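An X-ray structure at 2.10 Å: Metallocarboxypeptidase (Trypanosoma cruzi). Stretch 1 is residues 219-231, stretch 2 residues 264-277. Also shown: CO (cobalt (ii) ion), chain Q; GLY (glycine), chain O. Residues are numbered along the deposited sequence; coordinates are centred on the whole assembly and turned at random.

Stretch 1 (219-231) FMDVWKFDFDGGR
Stretch 2 264-277: GVIHETGHAKYEQN

The most unusual feature of this contact is one glutamine that reads a loop as if it were a neighbouring strand. Gln 276, in the last turn of a helix, receives a hydrogen bond from Asp 226 N at its OE1 (3.1 Å, 164°) and returns one from its NE2 to Asp 226 O (3.1 Å, 161°). Gln 276 NE2 also makes a weak hydrogen bond to Gly 229 O at 3.1 Å. The amide therefore spans both ends of the type I turn running from Asp 226 to Gly 229. To reach it, Gln 276 points its CA-to-CB bond toward the loop and adopts chi1 m (-70°), chi2 t (-164°) and chi3 -37°.

The turn is braced from within: Gly 229 N donates to Asp 226 O at 3.1 Å, and Asp 228 N donates to Asp 226 OD1 at 3.1 Å, with Asp 226 at chi1 t.

Residues 264-276 are helical throughout, and Asn 277 leaves that conformation. Stretch 1 begins as helix at 219-222, leaves it at Trp 223 (phi/psi -82/6), passes through Lys 224 with positive phi (57/35), and becomes extended at Phe 225 (-51/128) and Asp 226 (-82/103); 230-231 are strand. The two stretches advance in the same direction: Met 220 CA lies 6.5 Å from Thr 269 CA, Phe 225 CA lies 6.8 Å from Lys 273 CA, and Gly 229 CA lies 7.8 Å from Gln 276 CA.

Where the first helix ends, Lys 273 meets the carbonyl oxygens of Trp 223 and Lys 224. The chi angles of Lys 273, m, m, m, t, bring Lys 273 NZ to 3.0 Å from Lys 224 O in a weak hydrogen bond, while Trp 223 O lies 3.1 Å from the same NZ.

Side-chain packing, largely apolar, fills the rest. Met 220 (m, t, p) sets CG 3.7 Å from Val 265 CG1 and 3.5 Å from Thr 269 OG1; that hydroxyl donates to Val 265 O at 2.8 Å, keeping its polarity within its own helix. Trp 223, with chi1 off-well at -99° and chi2 -99°, takes Ile 266 CG2 over one face, 4.2 Å from the six-membered ring centroid, and its CB lies 3.6 Å from Thr 269 CG2. Phe 225 (chi1 t, chi2 94°) meets Ala 272 at its edge, CE1 to CB 3.6 Å, and carries Gln 276 NE2 over a face, 3.8 Å from CZ.

Gly 230 has a steric rationale: an ideal CB would sit 2.5 Å from Phe 225 CZ.

Away from this interface, His 267 NE2 and His 271 NE2 each bind the cobalt ion at 2.2 Å.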

# COMPACT_ATOMS: atom_id res chain seq x y z
N PHE B 219 10.89 21.64 5.50
CA PHE B 219 11.74 21.76 4.35
C PHE B 219 11.17 21.20 3.07
O PHE B 219 11.36 21.81 2.01
CB PHE B 219 13.18 21.33 4.63
CG PHE B 219 13.94 22.36 5.42
CD1 PHE B 219 14.52 23.45 4.77
CD2 PHE B 219 14.07 22.26 6.80
CE1 PHE B 219 15.23 24.42 5.51
CE2 PHE B 219 14.78 23.19 7.51
CZ PHE B 219 15.36 24.29 6.87
N MET B 220 10.37 20.14 3.16
CA MET B 220 9.63 19.71 2.02
C MET B 220 8.69 20.84 1.53
O MET B 220 8.55 21.04 0.31
CB MET B 220 8.85 18.45 2.34
CG MET B 220 9.78 17.26 2.61
SD MET B 220 8.94 15.78 3.08
CE MET B 220 8.22 15.23 1.52
N ASP B 221 8.07 21.61 2.44
CA ASP B 221 7.31 22.82 2.06
C ASP B 221 8.15 23.92 1.39
O ASP B 221 7.71 24.59 0.43
CB ASP B 221 6.59 23.43 3.27
CG ASP B 221 5.41 22.59 3.75
OD1 ASP B 221 4.90 21.71 3.00
OD2 ASP B 221 4.96 22.85 4.90
N VAL B 222 9.37 24.12 1.89
CA VAL B 222 10.32 25.05 1.28
C VAL B 222 10.59 24.63 -0.17
O VAL B 222 10.67 25.46 -1.04
CB VAL B 222 11.64 25.16 2.11
CG1 VAL B 222 12.73 25.92 1.36
CG2 VAL B 222 11.35 25.77 3.51
N TRP B 223 10.70 23.31 -0.43
CA TRP B 223 10.86 22.84 -1.82
C TRP B 223 9.54 22.73 -2.63
O TRP B 223 9.52 22.21 -3.74
CB TRP B 223 11.62 21.51 -1.85
CG TRP B 223 13.05 21.70 -2.18
CD1 TRP B 223 13.63 21.53 -3.39
CD2 TRP B 223 14.10 22.00 -1.26
NE1 TRP B 223 14.99 21.75 -3.30
CE2 TRP B 223 15.30 22.04 -2.00
CE3 TRP B 223 14.15 22.24 0.11
CZ2 TRP B 223 16.49 22.35 -1.43
CZ3 TRP B 223 15.35 22.55 0.67
CH2 TRP B 223 16.51 22.59 -0.09
N LYS B 224 8.45 23.19 -2.02
CA LYS B 224 7.11 23.17 -2.61
C LYS B 224 6.68 21.77 -3.01
O LYS B 224 5.96 21.58 -3.96
CB LYS B 224 7.02 24.21 -3.72
CG LYS B 224 7.63 25.52 -3.26
CD LYS B 224 7.35 26.64 -4.15
CE LYS B 224 8.21 27.87 -3.77
NZ LYS B 224 7.83 28.59 -2.44
N PHE B 225 7.10 20.77 -2.23
CA PHE B 225 6.50 19.44 -2.33
C PHE B 225 4.94 19.51 -2.25
O PHE B 225 4.31 20.13 -1.37
CB PHE B 225 7.11 18.50 -1.28
CG PHE B 225 6.72 17.04 -1.43
CD1 PHE B 225 7.51 16.15 -2.12
CD2 PHE B 225 5.61 16.54 -0.78
CE1 PHE B 225 7.15 14.83 -2.21
CE2 PHE B 225 5.25 15.25 -0.89
CZ PHE B 225 6.01 14.38 -1.60
N ASP B 226 4.31 18.89 -3.24
CA ASP B 226 2.86 18.80 -3.20
C ASP B 226 2.40 17.63 -2.30
O ASP B 226 2.50 16.47 -2.68
CB ASP B 226 2.35 18.61 -4.62
CG ASP B 226 0.82 18.59 -4.70
OD1 ASP B 226 0.13 18.84 -3.68
OD2 ASP B 226 0.35 18.32 -5.81
N PHE B 227 1.95 17.93 -1.09
CA PHE B 227 1.51 16.90 -0.14
C PHE B 227 0.13 16.32 -0.45
O PHE B 227 -0.30 15.37 0.15
CB PHE B 227 1.53 17.44 1.27
CG PHE B 227 2.93 17.41 1.92
CD1 PHE B 227 3.67 18.55 2.08
CD2 PHE B 227 3.45 16.22 2.34
CE1 PHE B 227 4.91 18.51 2.67
CE2 PHE B 227 4.67 16.16 2.95
CZ PHE B 227 5.41 17.31 3.11
N ASP B 228 -0.58 16.92 -1.40
CA ASP B 228 -1.80 16.30 -1.89
C ASP B 228 -1.51 15.29 -3.01
O ASP B 228 -2.43 14.70 -3.55
CB ASP B 228 -2.77 17.37 -2.40
CG ASP B 228 -3.43 18.13 -1.25
OD1 ASP B 228 -3.57 19.33 -1.38
OD2 ASP B 228 -3.79 17.53 -0.23
N GLY B 229 -0.23 15.13 -3.33
CA GLY B 229 0.21 14.20 -4.34
C GLY B 229 1.46 13.43 -3.92
O GLY B 229 2.26 13.04 -4.75
N GLY B 230 1.60 13.19 -2.63
CA GLY B 230 2.76 12.49 -2.12
C GLY B 230 2.76 12.42 -0.60
O GLY B 230 1.85 12.94 0.05
N ARG B 231 3.75 11.71 -0.05
CA ARG B 231 3.79 11.49 1.39
C ARG B 231 5.21 11.52 1.89
O ARG B 231 6.13 11.30 1.10
CB ARG B 231 3.20 10.12 1.74
CG ARG B 231 1.73 9.93 1.54
CD ARG B 231 1.39 8.47 2.03
NE ARG B 231 1.69 8.35 3.45
CZ ARG B 231 0.86 8.71 4.43
NH1 ARG B 231 -0.37 9.09 4.16
NH2 ARG B 231 1.23 8.59 5.71
N GLY B 264 19.13 13.93 4.05
CA GLY B 264 18.45 12.80 3.39
C GLY B 264 17.08 13.13 2.83
O GLY B 264 16.76 12.81 1.71
N VAL B 265 16.24 13.76 3.62
CA VAL B 265 14.95 14.20 3.12
C VAL B 265 15.06 15.22 1.99
O VAL B 265 14.32 15.15 1.02
CB VAL B 265 14.08 14.74 4.25
CG1 VAL B 265 12.92 15.61 3.76
CG2 VAL B 265 13.58 13.56 5.08
N ILE B 266 16.00 16.13 2.10
CA ILE B 266 16.25 17.14 1.06
C ILE B 266 16.64 16.42 -0.26
O ILE B 266 16.11 16.68 -1.33
CB ILE B 266 17.30 18.20 1.52
CG1 ILE B 266 16.69 19.13 2.56
CG2 ILE B 266 17.82 19.05 0.29
CD1 ILE B 266 17.66 20.09 3.29
N HIS B 267 17.56 15.49 -0.17
CA HIS B 267 17.95 14.64 -1.30
C HIS B 267 16.74 13.95 -1.98
O HIS B 267 16.55 14.03 -3.18
CB HIS B 267 18.95 13.58 -0.76
CG HIS B 267 19.55 12.73 -1.83
ND1 HIS B 267 20.82 12.95 -2.33
CD2 HIS B 267 19.04 11.69 -2.53
CE1 HIS B 267 21.05 12.09 -3.31
NE2 HIS B 267 19.99 11.31 -3.45
N GLU B 268 15.91 13.27 -1.19
CA GLU B 268 14.78 12.57 -1.74
C GLU B 268 13.72 13.51 -2.26
O GLU B 268 13.08 13.23 -3.23
CB GLU B 268 14.17 11.64 -0.70
CG GLU B 268 15.13 10.61 -0.19
CD GLU B 268 15.74 9.73 -1.27
OE1 GLU B 268 15.07 9.44 -2.28
OE2 GLU B 268 16.92 9.29 -1.08
N THR B 269 13.56 14.65 -1.61
CA THR B 269 12.67 15.67 -2.12
C THR B 269 13.16 16.14 -3.49
O THR B 269 12.35 16.40 -4.37
CB THR B 269 12.49 16.80 -1.10
OG1 THR B 269 11.93 16.26 0.07
CG2 THR B 269 11.54 17.96 -1.61
N GLY B 270 14.46 16.22 -3.70
CA GLY B 270 14.96 16.62 -5.02
C GLY B 270 14.55 15.62 -6.11
O GLY B 270 14.19 16.03 -7.19
N HIS B 271 14.68 14.32 -5.83
CA HIS B 271 14.14 13.24 -6.69
C HIS B 271 12.61 13.43 -6.91
O HIS B 271 12.13 13.42 -8.06
CB HIS B 271 14.37 11.85 -6.07
CG HIS B 271 15.78 11.33 -6.16
ND1 HIS B 271 16.45 11.15 -7.35
CD2 HIS B 271 16.60 10.84 -5.21
CE1 HIS B 271 17.66 10.66 -7.12
NE2 HIS B 271 17.77 10.45 -5.82
N ALA B 272 11.87 13.64 -5.81
CA ALA B 272 10.42 13.79 -5.83
C ALA B 272 9.95 14.89 -6.74
O ALA B 272 8.92 14.74 -7.43
CB ALA B 272 9.88 14.04 -4.40
N LYS B 273 10.65 16.01 -6.73
CA LYS B 273 10.23 17.16 -7.55
C LYS B 273 10.30 16.80 -9.01
O LYS B 273 9.47 17.22 -9.82
CB LYS B 273 11.11 18.38 -7.28
CG LYS B 273 10.95 19.02 -5.85
CD LYS B 273 9.54 19.59 -5.59
CE LYS B 273 9.26 20.86 -6.46
NZ LYS B 273 7.88 21.37 -6.23
N TYR B 274 11.29 16.00 -9.38
CA TYR B 274 11.39 15.52 -10.75
C TYR B 274 10.18 14.65 -11.09
O TYR B 274 9.45 14.92 -12.08
CB TYR B 274 12.72 14.79 -10.95
CG TYR B 274 13.18 14.47 -12.37
CD1 TYR B 274 12.51 14.92 -13.51
CD2 TYR B 274 14.32 13.74 -12.55
CE1 TYR B 274 13.03 14.60 -14.83
CE2 TYR B 274 14.81 13.40 -13.83
CZ TYR B 274 14.16 13.85 -14.95
OH TYR B 274 14.68 13.54 -16.18
N GLU B 275 9.93 13.64 -10.25
CA GLU B 275 8.80 12.73 -10.43
C GLU B 275 7.44 13.46 -10.47
O GLU B 275 6.62 13.16 -11.36
CB GLU B 275 8.83 11.62 -9.36
CG GLU B 275 10.05 10.68 -9.49
CD GLU B 275 9.99 9.84 -10.77
OE1 GLU B 275 11.03 9.57 -11.42
OE2 GLU B 275 8.88 9.45 -11.15
N GLN B 276 7.23 14.45 -9.59
CA GLN B 276 5.93 15.12 -9.49
C GLN B 276 5.67 16.05 -10.64
O GLN B 276 4.51 16.46 -10.86
CB GLN B 276 5.81 15.98 -8.19
CG GLN B 276 5.71 15.16 -6.91
CD GLN B 276 5.22 15.97 -5.73
OE1 GLN B 276 5.54 17.18 -5.56
NE2 GLN B 276 4.36 15.32 -4.92
N ASN B 277 6.75 16.47 -11.31
CA ASN B 277 6.65 17.39 -12.41
C ASN B 277 7.13 16.84 -13.74
O ASN B 277 7.38 17.62 -14.67
CB ASN B 277 7.39 18.67 -12.08
CG ASN B 277 6.77 19.36 -10.91
OD1 ASN B 277 5.78 20.07 -11.07
ND2 ASN B 277 7.30 19.10 -9.72
CO CO Q . 19.54 9.63 -4.82
N GLY O . 9.58 30.71 -3.78
CA GLY O . 8.32 31.45 -4.03
C GLY O . 7.87 31.54 -5.48
O GLY O . 6.87 30.91 -5.87
O HOH W 1 18.52 8.51 -3.14
O HOH W 2 21.04 8.79 -4.31
O HOH W 3 19.50 7.64 -5.71